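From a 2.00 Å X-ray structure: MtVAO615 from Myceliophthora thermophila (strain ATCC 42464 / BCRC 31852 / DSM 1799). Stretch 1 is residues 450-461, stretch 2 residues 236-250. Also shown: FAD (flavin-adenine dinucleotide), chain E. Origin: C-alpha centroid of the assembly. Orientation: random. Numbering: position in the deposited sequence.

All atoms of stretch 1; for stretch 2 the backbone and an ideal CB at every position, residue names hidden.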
# COMPACT_ATOMS: atom_id res chain seq x y z
N CYS A 450 -11.21 7.12 5.44
CA CYS A 450 -11.82 6.79 4.17
C CYS A 450 -11.32 7.70 3.08
O CYS A 450 -11.04 8.89 3.31
CB CYS A 450 -13.32 6.92 4.23
SG CYS A 450 -14.12 5.79 5.35
N ASP A 451 -11.22 7.14 1.88
CA ASP A 451 -11.06 7.96 0.71
C ASP A 451 -12.28 7.81 -0.19
O ASP A 451 -12.94 6.77 -0.17
CB ASP A 451 -9.81 7.59 -0.04
CG ASP A 451 -8.88 8.76 -0.17
OD1 ASP A 451 -8.07 8.94 0.79
OD2 ASP A 451 -8.97 9.49 -1.20
N SER A 452 -12.54 8.86 -0.96
CA SER A 452 -13.66 8.89 -1.89
C SER A 452 -13.16 9.23 -3.29
O SER A 452 -12.24 10.04 -3.46
CB SER A 452 -14.73 9.86 -1.42
OG SER A 452 -14.19 11.15 -1.22
N PHE A 453 -13.79 8.61 -4.28
CA PHE A 453 -13.31 8.66 -5.67
C PHE A 453 -14.39 8.23 -6.66
O PHE A 453 -15.28 7.44 -6.31
CB PHE A 453 -12.09 7.73 -5.84
CG PHE A 453 -12.37 6.29 -5.50
CD1 PHE A 453 -12.87 5.41 -6.46
CD2 PHE A 453 -12.17 5.83 -4.20
CE1 PHE A 453 -13.16 4.09 -6.14
CE2 PHE A 453 -12.45 4.51 -3.88
CZ PHE A 453 -12.94 3.64 -4.84
N SER A 454 -14.28 8.73 -7.88
CA SER A 454 -15.00 8.19 -9.03
C SER A 454 -13.95 7.87 -10.11
O SER A 454 -13.27 8.76 -10.60
CB SER A 454 -16.04 9.18 -9.54
OG SER A 454 -16.72 8.66 -10.66
N VAL A 455 -13.81 6.58 -10.44
CA VAL A 455 -12.76 6.13 -11.38
C VAL A 455 -13.33 5.34 -12.58
O VAL A 455 -12.61 4.57 -13.24
CB VAL A 455 -11.64 5.32 -10.67
CG1 VAL A 455 -10.87 6.18 -9.66
CG2 VAL A 455 -12.18 4.05 -10.03
N ALA A 456 -14.62 5.52 -12.86
CA ALA A 456 -15.25 4.90 -14.02
C ALA A 456 -15.17 5.85 -15.21
O ALA A 456 -15.10 7.08 -15.04
CB ALA A 456 -16.69 4.53 -13.71
N ASP A 457 -15.13 5.27 -16.41
CA ASP A 457 -15.30 6.01 -17.70
C ASP A 457 -14.23 7.09 -18.00
O ASP A 457 -14.50 8.13 -18.63
CB ASP A 457 -16.74 6.55 -17.83
CG ASP A 457 -17.79 5.47 -17.62
OD1 ASP A 457 -17.74 4.43 -18.32
OD2 ASP A 457 -18.68 5.67 -16.76
N LYS A 458 -13.03 6.83 -17.51
CA LYS A 458 -11.84 7.56 -17.91
C LYS A 458 -11.02 6.65 -18.81
O LYS A 458 -11.03 5.42 -18.62
CB LYS A 458 -11.01 7.93 -16.70
CG LYS A 458 -11.67 8.94 -15.80
CD LYS A 458 -10.98 8.88 -14.45
CE LYS A 458 -11.32 10.12 -13.67
NZ LYS A 458 -12.66 10.01 -13.03
N PRO A 459 -10.32 7.22 -19.80
CA PRO A 459 -9.57 6.35 -20.70
C PRO A 459 -8.32 5.81 -20.00
O PRO A 459 -7.61 6.58 -19.35
CB PRO A 459 -9.20 7.27 -21.87
CG PRO A 459 -9.90 8.58 -21.62
CD PRO A 459 -10.13 8.65 -20.15
N HIS A 460 -8.10 4.51 -20.11
CA HIS A 460 -6.89 3.85 -19.63
C HIS A 460 -6.78 2.58 -20.47
O HIS A 460 -7.79 2.13 -21.00
CB HIS A 460 -7.02 3.50 -18.13
CG HIS A 460 -8.15 2.56 -17.84
ND1 HIS A 460 -8.03 1.19 -17.94
CD2 HIS A 460 -9.45 2.80 -17.54
CE1 HIS A 460 -9.19 0.62 -17.69
NE2 HIS A 460 -10.07 1.57 -17.43
N PRO A 461 -5.58 1.99 -20.61
CA PRO A 461 -5.49 0.67 -21.24
C PRO A 461 -6.19 -0.42 -20.42
O PRO A 461 -6.36 -0.25 -19.19
CB PRO A 461 -3.99 0.38 -21.25
CG PRO A 461 -3.34 1.72 -21.18
CD PRO A 461 -4.24 2.52 -20.28
N UNK A 236 -3.82 1.02 -6.31
CA UNK A 236 -3.26 2.31 -5.94
C UNK A 236 -4.24 3.45 -6.01
O UNK A 236 -4.41 4.08 -7.07
CB UNK A 236 -2.06 2.63 -6.84
N UNK A 237 -4.89 3.74 -4.89
CA UNK A 237 -5.76 4.91 -4.84
C UNK A 237 -5.01 6.18 -4.44
O UNK A 237 -3.88 6.13 -3.93
CB UNK A 237 -6.91 4.66 -3.86
N UNK A 238 -5.65 7.32 -4.68
CA UNK A 238 -5.02 8.63 -4.59
C UNK A 238 -6.13 9.65 -4.47
O UNK A 238 -7.25 9.42 -4.94
CB UNK A 238 -4.12 8.92 -5.80
N UNK A 239 -5.81 10.80 -3.86
CA UNK A 239 -6.73 11.95 -3.81
C UNK A 239 -6.97 12.55 -5.22
O UNK A 239 -7.88 13.36 -5.45
CB UNK A 239 -6.17 13.02 -2.87
N UNK A 240 -6.15 12.09 -6.17
CA UNK A 240 -6.21 12.53 -7.55
C UNK A 240 -6.96 11.53 -8.45
O UNK A 240 -7.09 11.75 -9.66
CB UNK A 240 -4.79 12.75 -8.08
N UNK A 241 -7.46 10.45 -7.85
CA UNK A 241 -8.08 9.38 -8.62
C UNK A 241 -9.38 9.77 -9.33
O UNK A 241 -9.66 9.27 -10.41
CB UNK A 241 -8.36 8.20 -7.69
N UNK A 242 -10.13 10.71 -8.74
CA UNK A 242 -11.36 11.23 -9.37
C UNK A 242 -11.04 12.02 -10.63
O UNK A 242 -11.90 12.16 -11.51
CB UNK A 242 -12.13 12.11 -8.39
N UNK A 243 -9.82 12.55 -10.71
CA UNK A 243 -9.37 13.28 -11.88
C UNK A 243 -8.68 12.36 -12.89
O UNK A 243 -8.87 12.54 -14.11
CB UNK A 243 -8.42 14.41 -11.46
N UNK A 244 -7.89 11.38 -12.42
CA UNK A 244 -7.04 10.59 -13.32
C UNK A 244 -7.06 9.06 -13.20
O UNK A 244 -6.21 8.38 -13.80
CB UNK A 244 -5.59 11.05 -13.12
N UNK A 245 -8.01 8.52 -12.45
CA UNK A 245 -8.10 7.07 -12.27
C UNK A 245 -7.15 6.58 -11.19
O UNK A 245 -6.45 7.37 -10.55
CB UNK A 245 -7.80 6.35 -13.59
N UNK A 246 -7.12 5.26 -11.00
CA UNK A 246 -6.20 4.65 -10.03
C UNK A 246 -4.79 4.64 -10.61
O UNK A 246 -4.63 4.80 -11.80
CB UNK A 246 -6.64 3.23 -9.67
N UNK A 247 -3.79 4.45 -9.76
CA UNK A 247 -2.38 4.35 -10.17
C UNK A 247 -2.17 3.44 -11.39
O UNK A 247 -1.57 3.87 -12.38
CB UNK A 247 -1.54 3.83 -9.00
N UNK A 248 -2.71 2.22 -11.33
CA UNK A 248 -2.54 1.21 -12.36
C UNK A 248 -3.10 1.61 -13.76
O UNK A 248 -2.59 1.12 -14.79
CB UNK A 248 -3.22 -0.08 -11.89
N UNK A 249 -4.10 2.50 -13.78
CA UNK A 249 -4.69 3.09 -14.98
C UNK A 249 -3.69 3.96 -15.73
O UNK A 249 -3.79 4.11 -16.96
CB UNK A 249 -5.92 3.92 -14.61
N UNK A 250 -2.76 4.53 -14.96
CA UNK A 250 -1.79 5.47 -15.49
C UNK A 250 -0.48 4.82 -15.91
O UNK A 250 0.43 5.53 -16.33
CB UNK A 250 -1.51 6.55 -14.45
PA FAD E . 6.54 -3.27 -0.07
O1A FAD E . 6.11 -3.92 1.21
O2A FAD E . 8.03 -3.09 -0.25
O5B FAD E . 5.93 -4.10 -1.30
C5B FAD E . 4.59 -4.58 -1.29
C4B FAD E . 4.43 -5.80 -2.19
O4B FAD E . 4.85 -5.48 -3.52
C3B FAD E . 5.25 -7.01 -1.77
O3B FAD E . 4.47 -8.17 -2.08
C2B FAD E . 6.48 -6.97 -2.67
O2B FAD E . 6.99 -8.28 -2.92
C1B FAD E . 5.93 -6.33 -3.93
N9A FAD E . 6.90 -5.49 -4.67
C8A FAD E . 7.28 -4.24 -4.33
N7A FAD E . 8.15 -3.73 -5.24
C5A FAD E . 8.33 -4.67 -6.18
C6A FAD E . 9.12 -4.78 -7.42
N6A FAD E . 9.91 -3.76 -7.81
N1A FAD E . 9.04 -5.93 -8.13
C2A FAD E . 8.26 -6.97 -7.75
N3A FAD E . 7.50 -6.93 -6.62
C4A FAD E . 7.50 -5.83 -5.81
N1 FAD E . -2.31 2.46 -0.54
C2 FAD E . -3.18 3.22 -1.25
O2 FAD E . -3.76 2.72 -2.24
N3 FAD E . -3.45 4.50 -0.90
C4 FAD E . -2.90 5.12 0.15
O4 FAD E . -3.18 6.31 0.43
C4X FAD E . -1.93 4.36 0.97
N5 FAD E . -1.31 4.90 2.04
C5X FAD E . -0.42 4.19 2.79
C6 FAD E . 0.21 4.79 3.90
C7 FAD E . 1.13 4.03 4.66
C7M FAD E . 1.79 4.68 5.86
C8 FAD E . 1.44 2.61 4.28
C8M FAD E . 2.49 1.74 4.96
C9 FAD E . 0.81 2.04 3.17
C9A FAD E . -0.11 2.77 2.42
N10 FAD E . -0.73 2.19 1.29
C10 FAD E . -1.66 2.95 0.55
C1' FAD E . -0.47 0.79 0.95
C2' FAD E . 0.41 0.48 -0.23
O2' FAD E . -0.35 0.75 -1.41
C3' FAD E . 0.72 -1.00 -0.11
O3' FAD E . 1.17 -1.33 1.22
C4' FAD E . 1.76 -1.43 -1.13
O4' FAD E . 1.85 -2.86 -1.15
C5' FAD E . 3.12 -0.78 -0.87
O5' FAD E . 4.11 -1.26 -1.77
P FAD E . 5.65 -0.95 -1.48
O1P FAD E . 5.81 0.51 -1.17
O2P FAD E . 6.41 -1.61 -2.60
O3P FAD E . 5.90 -1.80 -0.12

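Position 236 lies out of reach of stretch 1, and its phi of 96° by itself favours glycine; it is G236.

At 237 CA-to-CB points toward stretch 1, with F453 CD2 5.4 Å from the ideal CB and the flavin nearby. A flat or polar side chain of medium size could fill the space between strand and cofactor. The residue is H237: its ring lies with one face over FAD N3, its CD2 is 3.6 Å from D451 CB, and its backbone N donates to FAD O2 at 3.1 Å.

Position 238 points away and precedes a turn into a helix, where serine, threonine, aspartate or asparagine could cap. S238 does so, its OG accepting from the N of 240 at 3.1 Å.

The ideal CB at 239 is 4.8 Å from D451 OD2. A donor could answer that carboxylate, but the sideways direction also admits a side chain that leads off. I239 takes the second course; its CG2 stays 4.0 Å from D451 OD2, which finds no partner in the model. Position 240, out of reach, is L240.

At 241 the ideal CB sits 3.8 Å from V455 CG1 and 4.2 Å from F453 CB, so alanine, serine or another small residue suits. S241 keeps CB against the valine and turns its OG back to donate to the O of 245 at 3.0 Å.

Position 242 has S454 N 4.0 Å from its ideal CB, a donor inviting a short acceptor: serine, threonine or perhaps asparagine. S242 OG accepts from S454 N at 3.2 Å. Its backbone contributes too: K458 NZ donates to S242 O at 2.7 Å and to S454 O at 2.8 Å, tying the helix to the loop.

Positions 243 and 244 point away, leaving choice open; they are S243 and Y244.

At 245 phi is 82°, and a CB would jam against the preceding carbonyl O, calling for glycine. V455 CG1 lies 3.9 Å from G245 CA.

At 246 CA-to-CB points sideways, with V455 CG1 5.2 Å from the ideal CB; a modest apolar group could reach it. V246 CG1 meets V455 CG1 at 4.1 Å. Positions 247 and 248 are out of reach: A247 and A248.

At 249 the ideal CB is 3.7 Å from H460 CB, and a short polar side chain could reach the imidazole. D249 OD1 lies over one ring face, 3.6 Å from H460 CG, while OD2 accepts from V246 N at 3.1 Å.

Position 250 points away; it is N250.

Stretch 2 (236-250) GHSILSSSYGVAADN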
# COMPACT_ATOMS: atom_id res chain seq x y z
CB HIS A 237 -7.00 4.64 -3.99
CG HIS A 237 -6.80 4.88 -2.52
ND1 HIS A 237 -6.32 3.90 -1.67
CD2 HIS A 237 -7.05 5.97 -1.75
CE1 HIS A 237 -6.26 4.39 -0.44
NE2 HIS A 237 -6.71 5.64 -0.46
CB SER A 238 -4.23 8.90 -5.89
OG SER A 238 -3.72 10.22 -5.95
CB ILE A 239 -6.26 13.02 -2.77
CG1 ILE A 239 -4.85 13.57 -3.12
CG2 ILE A 239 -6.30 12.44 -1.35
CD1 ILE A 239 -4.46 14.86 -2.42
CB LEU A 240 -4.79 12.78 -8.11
CG LEU A 240 -4.05 14.08 -7.79
CD1 LEU A 240 -2.78 14.17 -8.64
CD2 LEU A 240 -4.89 15.34 -7.95
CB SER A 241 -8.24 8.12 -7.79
OG SER A 241 -6.98 7.49 -7.64
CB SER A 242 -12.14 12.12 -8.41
OG SER A 242 -12.62 11.38 -7.32
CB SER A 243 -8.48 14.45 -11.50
OG SER A 243 -9.22 15.49 -10.89
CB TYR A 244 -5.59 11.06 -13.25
CG TYR A 244 -5.39 12.56 -13.28
CD1 TYR A 244 -5.70 13.33 -14.42
CD2 TYR A 244 -4.85 13.21 -12.17
CE1 TYR A 244 -5.48 14.70 -14.43
CE2 TYR A 244 -4.63 14.57 -12.17
CZ TYR A 244 -4.94 15.31 -13.29
OH TYR A 244 -4.69 16.66 -13.22
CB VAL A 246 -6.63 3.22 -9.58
CG1 VAL A 246 -8.03 3.25 -9.02
CG2 VAL A 246 -6.52 2.22 -10.72
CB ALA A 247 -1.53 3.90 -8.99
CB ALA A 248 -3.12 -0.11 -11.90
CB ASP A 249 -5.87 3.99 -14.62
CG ASP A 249 -7.09 3.22 -14.20
OD1 ASP A 249 -7.18 2.00 -14.47
OD2 ASP A 249 -7.97 3.86 -13.60
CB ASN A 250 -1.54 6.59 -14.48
CG ASN A 250 -2.71 7.53 -14.40
OD1 ASN A 250 -2.75 8.51 -15.12
ND2 ASN A 250 -3.69 7.22 -13.54
O HOH W 1 -9.82 10.39 -5.69
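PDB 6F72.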